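Long-range contact in ESAT-6/WXG100 secretion system protein (Streptococcus gallolyticus, PDB 7JQE), which is a subunit of the bacterial type VIIb secretion system, whose elongated extracellular region probably takes part in exporting toxins across the cell envelope: residues Glu182-Thr194 / Ser447-Asn459. Residues are numbered along the deposited sequence; the frame is centred on the assembly and turned at random.
Sequences ESLGGTLPSEYET and SVANMYGNLTFDN. With EDO (1,2-ethanediol), chain D; EDO (1,2-ethanediol), chain J; EDO (1,2-ethanediol), chain R.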
loop_
_atom_site.group_PDB
_atom_site.type_symbol
_atom_site.label_atom_id
_atom_site.label_comp_id
_atom_site.label_asym_id
_atom_site.label_seq_id
_atom_site.Cartn_x
_atom_site.Cartn_y
_atom_site.Cartn_z
ATOM N N GLU A 182 23.337 4.432 21.000
ATOM C CA GLU A 182 22.838 3.190 20.422
ATOM C C GLU A 182 21.340 3.236 20.152
ATOM O O GLU A 182 20.857 2.544 19.247
ATOM C CB GLU A 182 23.154 2.013 21.346
ATOM C CG GLU A 182 24.607 1.927 21.790
ATOM C CD GLU A 182 25.531 1.474 20.678
ATOM O OE1 GLU A 182 25.025 1.077 19.609
ATOM O OE2 GLU A 182 26.765 1.509 20.874
ATOM N N SER A 183 20.593 4.032 20.920
ATOM C CA SER A 183 19.142 4.044 20.773
ATOM C C SER A 183 18.704 4.714 19.476
ATOM O O SER A 183 17.680 4.328 18.902
ATOM C CB SER A 183 18.501 4.729 21.979
ATOM O OG SER A 183 18.603 3.907 23.130
ATOM N N LEU A 184 19.457 5.703 18.998
ATOM C CA LEU A 184 19.130 6.344 17.732
ATOM C C LEU A 184 19.056 5.311 16.613
ATOM O O LEU A 184 19.809 4.333 16.586
ATOM C CB LEU A 184 20.170 7.414 17.391
ATOM C CG LEU A 184 20.283 8.583 18.372
ATOM C CD1 LEU A 184 21.245 9.641 17.852
ATOM C CD2 LEU A 184 18.918 9.187 18.643
ATOM N N GLY A 185 18.130 5.531 15.683
ATOM C CA GLY A 185 17.976 4.631 14.557
ATOM C C GLY A 185 16.985 3.511 14.805
ATOM O O GLY A 185 16.933 2.952 15.904
ATOM N N GLY A 186 16.191 3.175 13.788
ATOM C CA GLY A 186 15.186 2.144 13.887
ATOM C C GLY A 186 15.499 0.941 13.013
ATOM O O GLY A 186 16.472 0.901 12.263
ATOM N N THR A 187 14.634 -0.065 13.134
ATOM C CA THR A 187 14.721 -1.281 12.334
ATOM C C THR A 187 13.342 -1.605 11.779
ATOM O O THR A 187 12.414 -1.883 12.544
ATOM C CB THR A 187 15.252 -2.453 13.164
ATOM O OG1 THR A 187 16.629 -2.227 13.487
ATOM C CG2 THR A 187 15.123 -3.757 12.390
ATOM N N LEU A 188 13.209 -1.569 10.459
ATOM C CA LEU A 188 11.940 -1.929 9.827
ATOM C C LEU A 188 11.671 -3.413 10.040
ATOM O O LEU A 188 12.500 -4.243 9.645
ATOM C CB LEU A 188 11.972 -1.604 8.333
ATOM C CG LEU A 188 10.662 -1.737 7.548
ATOM C CD1 LEU A 188 9.623 -0.716 8.018
ATOM C CD2 LEU A 188 10.913 -1.595 6.055
ATOM N N PRO A 189 10.554 -3.795 10.654
ATOM C CA PRO A 189 10.266 -5.226 10.815
ATOM C C PRO A 189 10.272 -5.934 9.468
ATOM O O PRO A 189 9.803 -5.401 8.459
ATOM C CB PRO A 189 8.870 -5.242 11.454
ATOM C CG PRO A 189 8.695 -3.883 12.039
ATOM C CD PRO A 189 9.451 -2.953 11.139
ATOM N N SER A 190 10.810 -7.154 9.462
ATOM C CA SER A 190 10.947 -7.915 8.228
ATOM C C SER A 190 9.619 -8.447 7.699
ATOM O O SER A 190 9.581 -8.951 6.572
ATOM C CB SER A 190 11.909 -9.078 8.450
ATOM O OG SER A 190 11.320 -10.039 9.306
ATOM N N GLU A 191 8.538 -8.350 8.479
ATOM C CA GLU A 191 7.258 -8.889 8.037
ATOM C C GLU A 191 6.712 -8.145 6.827
ATOM O O GLU A 191 5.965 -8.725 6.030
ATOM C CB GLU A 191 6.240 -8.850 9.177
ATOM C CG GLU A 191 6.356 -10.003 10.153
ATOM C CD GLU A 191 7.333 -9.719 11.280
ATOM O OE1 GLU A 191 7.989 -8.652 11.255
ATOM O OE2 GLU A 191 7.436 -10.561 12.198
ATOM N N TYR A 192 7.052 -6.864 6.672
ATOM C CA TYR A 192 6.600 -6.137 5.489
ATOM C C TYR A 192 7.159 -6.768 4.220
ATOM O O TYR A 192 6.411 -7.082 3.288
ATOM C CB TYR A 192 6.994 -4.664 5.586
ATOM C CG TYR A 192 6.269 -3.920 6.683
ATOM C CD1 TYR A 192 4.974 -3.462 6.498
ATOM C CD2 TYR A 192 6.877 -3.686 7.908
ATOM C CE1 TYR A 192 4.307 -2.786 7.500
ATOM C CE2 TYR A 192 6.217 -3.014 8.915
ATOM C CZ TYR A 192 4.934 -2.565 8.707
ATOM O OH TYR A 192 4.273 -1.890 9.708
ATOM N N GLU A 193 8.477 -6.975 4.170
ATOM C CA GLU A 193 9.068 -7.613 3.000
ATOM C C GLU A 193 8.530 -9.026 2.808
ATOM O O GLU A 193 8.362 -9.486 1.674
ATOM C CB GLU A 193 10.589 -7.639 3.120
ATOM C CG GLU A 193 11.233 -8.685 2.228
ATOM C CD GLU A 193 12.731 -8.777 2.415
ATOM O OE1 GLU A 193 13.293 -7.953 3.170
ATOM O OE2 GLU A 193 13.347 -9.676 1.803
ATOM N N THR A 194 8.260 -9.735 3.906
ATOM C CA THR A 194 7.757 -11.100 3.793
ATOM C C THR A 194 6.392 -11.131 3.112
ATOM O O THR A 194 6.128 -11.995 2.267
ATOM C CB THR A 194 7.688 -11.749 5.176
ATOM O OG1 THR A 194 9.017 -11.959 5.669
ATOM C CG2 THR A 194 6.966 -13.082 5.110
ATOM N N SER A 447 11.425 8.319 4.153
ATOM C CA SER A 447 10.669 7.116 3.850
ATOM C C SER A 447 10.330 6.365 5.129
ATOM O O SER A 447 11.045 6.439 6.129
ATOM C CB SER A 447 11.471 6.210 2.921
ATOM O OG SER A 447 12.496 5.546 3.638
ATOM N N VAL A 448 9.226 5.619 5.087
ATOM C CA VAL A 448 8.883 4.768 6.223
ATOM C C VAL A 448 9.994 3.764 6.492
ATOM O O VAL A 448 10.285 3.443 7.651
ATOM C CB VAL A 448 7.532 4.071 5.984
ATOM C CG1 VAL A 448 7.280 3.018 7.057
ATOM C CG2 VAL A 448 6.403 5.108 5.955
ATOM N N ALA A 449 10.647 3.265 5.438
ATOM C CA ALA A 449 11.706 2.284 5.637
ATOM C C ALA A 449 12.831 2.850 6.487
ATOM O O ALA A 449 13.516 2.102 7.193
ATOM C CB ALA A 449 12.258 1.811 4.295
ATOM N N ASN A 450 13.039 4.162 6.431
ATOM C CA ASN A 450 14.144 4.787 7.136
ATOM C C ASN A 450 13.741 5.421 8.458
ATOM O O ASN A 450 14.614 5.639 9.299
ATOM C CB ASN A 450 14.801 5.850 6.250
ATOM C CG ASN A 450 15.931 6.574 6.956
ATOM O OD1 ASN A 450 16.972 5.987 7.239
ATOM N ND2 ASN A 450 15.731 7.858 7.238
HETATM N N MSE A 451 12.452 5.695 8.663
HETATM C CA MSE A 451 11.962 6.425 9.829
HETATM C C MSE A 451 11.217 5.566 10.854
HETATM O O MSE A 451 10.836 6.057 11.918
HETATM C CB MSE A 451 11.050 7.567 9.376
HETATM C CG MSE A 451 11.788 8.707 8.693
HETATM SE SE MSE A 451 12.992 9.577 9.966
HETATM C CE MSE A 451 13.783 10.957 8.833
ATOM N N TYR A 452 11.011 4.290 10.551
ATOM C CA TYR A 452 10.342 3.397 11.492
ATOM C C TYR A 452 11.160 3.262 12.775
ATOM O O TYR A 452 12.303 2.803 12.748
ATOM C CB TYR A 452 10.133 2.030 10.847
ATOM C CG TYR A 452 9.230 1.087 11.616
ATOM C CD1 TYR A 452 9.688 0.423 12.749
ATOM C CD2 TYR A 452 7.925 0.839 11.189
ATOM C CE1 TYR A 452 8.868 -0.448 13.448
ATOM C CE2 TYR A 452 7.098 -0.031 11.880
ATOM C CZ TYR A 452 7.574 -0.675 13.005
ATOM O OH TYR A 452 6.750 -1.539 13.691
ATOM N N GLY A 453 10.568 3.657 13.898
ATOM C CA GLY A 453 11.239 3.568 15.192
ATOM C C GLY A 453 12.581 4.259 15.221
ATOM O O GLY A 453 13.506 3.785 15.893
ATOM N N ASN A 454 12.711 5.376 14.508
ATOM C CA ASN A 454 13.991 6.047 14.299
ATOM C C ASN A 454 13.920 7.466 14.852
ATOM O O ASN A 454 13.263 8.334 14.266
ATOM C CB ASN A 454 14.356 6.062 12.814
ATOM C CG ASN A 454 15.654 6.802 12.537
ATOM O OD1 ASN A 454 16.381 7.179 13.459
ATOM N ND2 ASN A 454 15.955 7.004 11.259
ATOM N N LEU A 455 14.588 7.702 15.977
ATOM C CA LEU A 455 14.872 9.058 16.426
ATOM C C LEU A 455 16.183 9.492 15.787
ATOM O O LEU A 455 17.212 8.833 15.968
ATOM C CB LEU A 455 14.956 9.143 17.949
ATOM C CG LEU A 455 15.356 10.529 18.472
ATOM C CD1 LEU A 455 14.305 11.561 18.087
ATOM C CD2 LEU A 455 15.601 10.527 19.983
ATOM N N THR A 456 16.141 10.572 15.018
ATOM C CA THR A 456 17.328 11.078 14.349
ATOM C C THR A 456 18.017 12.124 15.222
ATOM O O THR A 456 17.408 12.731 16.106
ATOM C CB THR A 456 16.973 11.692 12.999
ATOM O OG1 THR A 456 16.052 12.771 13.203
ATOM C CG2 THR A 456 16.331 10.643 12.066
ATOM N N PHE A 457 19.309 12.328 14.961
ATOM C CA PHE A 457 20.045 13.368 15.664
ATOM C C PHE A 457 19.309 14.701 15.610
ATOM O O PHE A 457 19.250 15.426 16.610
ATOM C CB PHE A 457 21.444 13.513 15.069
ATOM C CG PHE A 457 22.290 14.536 15.766
ATOM C CD1 PHE A 457 22.997 14.202 16.908
ATOM C CD2 PHE A 457 22.375 15.833 15.285
ATOM C CE1 PHE A 457 23.775 15.143 17.559
ATOM C CE2 PHE A 457 23.154 16.781 15.929
ATOM C CZ PHE A 457 23.853 16.436 17.069
ATOM N N ASP A 458 18.733 15.035 14.454
ATOM C CA ASP A 458 18.135 16.356 14.285
ATOM C C ASP A 458 16.819 16.475 15.037
ATOM O O ASP A 458 16.530 17.521 15.630
ATOM C CB ASP A 458 17.924 16.654 12.803
ATOM C CG ASP A 458 19.223 16.726 12.034
ATOM O OD1 ASP A 458 20.216 17.244 12.590
ATOM O OD2 ASP A 458 19.251 16.259 10.875
ATOM N N ASN A 459 16.003 15.424 15.017
ATOM C CA ASN A 459 14.698 15.489 15.660
ATOM C C ASN A 459 14.778 15.480 17.181
ATOM O O ASN A 459 13.731 15.550 17.834
ATOM C CB ASN A 459 13.820 14.337 15.178
ATOM C CG ASN A 459 13.516 14.424 13.698
ATOM O OD1 ASN A 459 13.343 13.409 13.027
ATOM N ND2 ASN A 459 13.463 15.646 13.177
HETATM C C1 EDO D . 18.017 0.862 18.103
HETATM O O1 EDO D . 17.615 0.085 19.239
HETATM C C2 EDO D . 18.829 -0.008 17.149
HETATM O O2 EDO D . 19.350 0.795 16.084
HETATM C C1 EDO J . 23.901 2.099 16.098
HETATM O O1 EDO J . 22.577 1.898 16.609
HETATM C C2 EDO J . 23.867 3.118 14.964
HETATM O O2 EDO J . 23.226 4.316 15.417
HETATM C C1 EDO R . 17.234 -8.951 1.619
HETATM O O1 EDO R . 16.319 -10.027 1.860
HETATM C C2 EDO R . 18.454 -9.474 0.868
HETATM O O2 EDO R . 19.278 -8.370 0.474
#
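The connection 182-190 runs antiparallel to the short helix 448-451 and the turn and loop that follow it, where the rod-shaped chain passes from one helical part to the next, and here P189 lies on the ring of Y452. Its CD sits 3.5 Å from the ring centroid of Y452, 16° off the normal, a CH-pi contact that suits the polarised CH2 beside a proline nitrogen. The ring reaches this place because CG of Y452 stands anti to the backbone N (chi1 -169°), while its OH bonds to N446 O of the second subunit. L188 forks around the same spot: CD1 meets CD2 of Y452 at 3.9 Å, and CD2 lies 4.1 Å from CB of A449, whose small side chain lets helix 448-451 come close. Further along, glycines bring the backbones together. G186 CA touches Y452 O at 3.2 Å in a nearly straight CA-H...O contact (162°), with no room for a side chain, and G453 takes the positive phi of a type II turn, M451-N454. The side chain of N454 ties the turn's last residue back to helix 448-451, ND2 donating to N450 O at 2.7 Å. Beyond it, G185 N gives a weak bond to L455 O (3.4 Å), and L184 lays CD2 against CG of L455 at 3.8 Å. Apolar packing at both ends of a close glycine approach thus joins the outgoing and returning parts of this elongated chain.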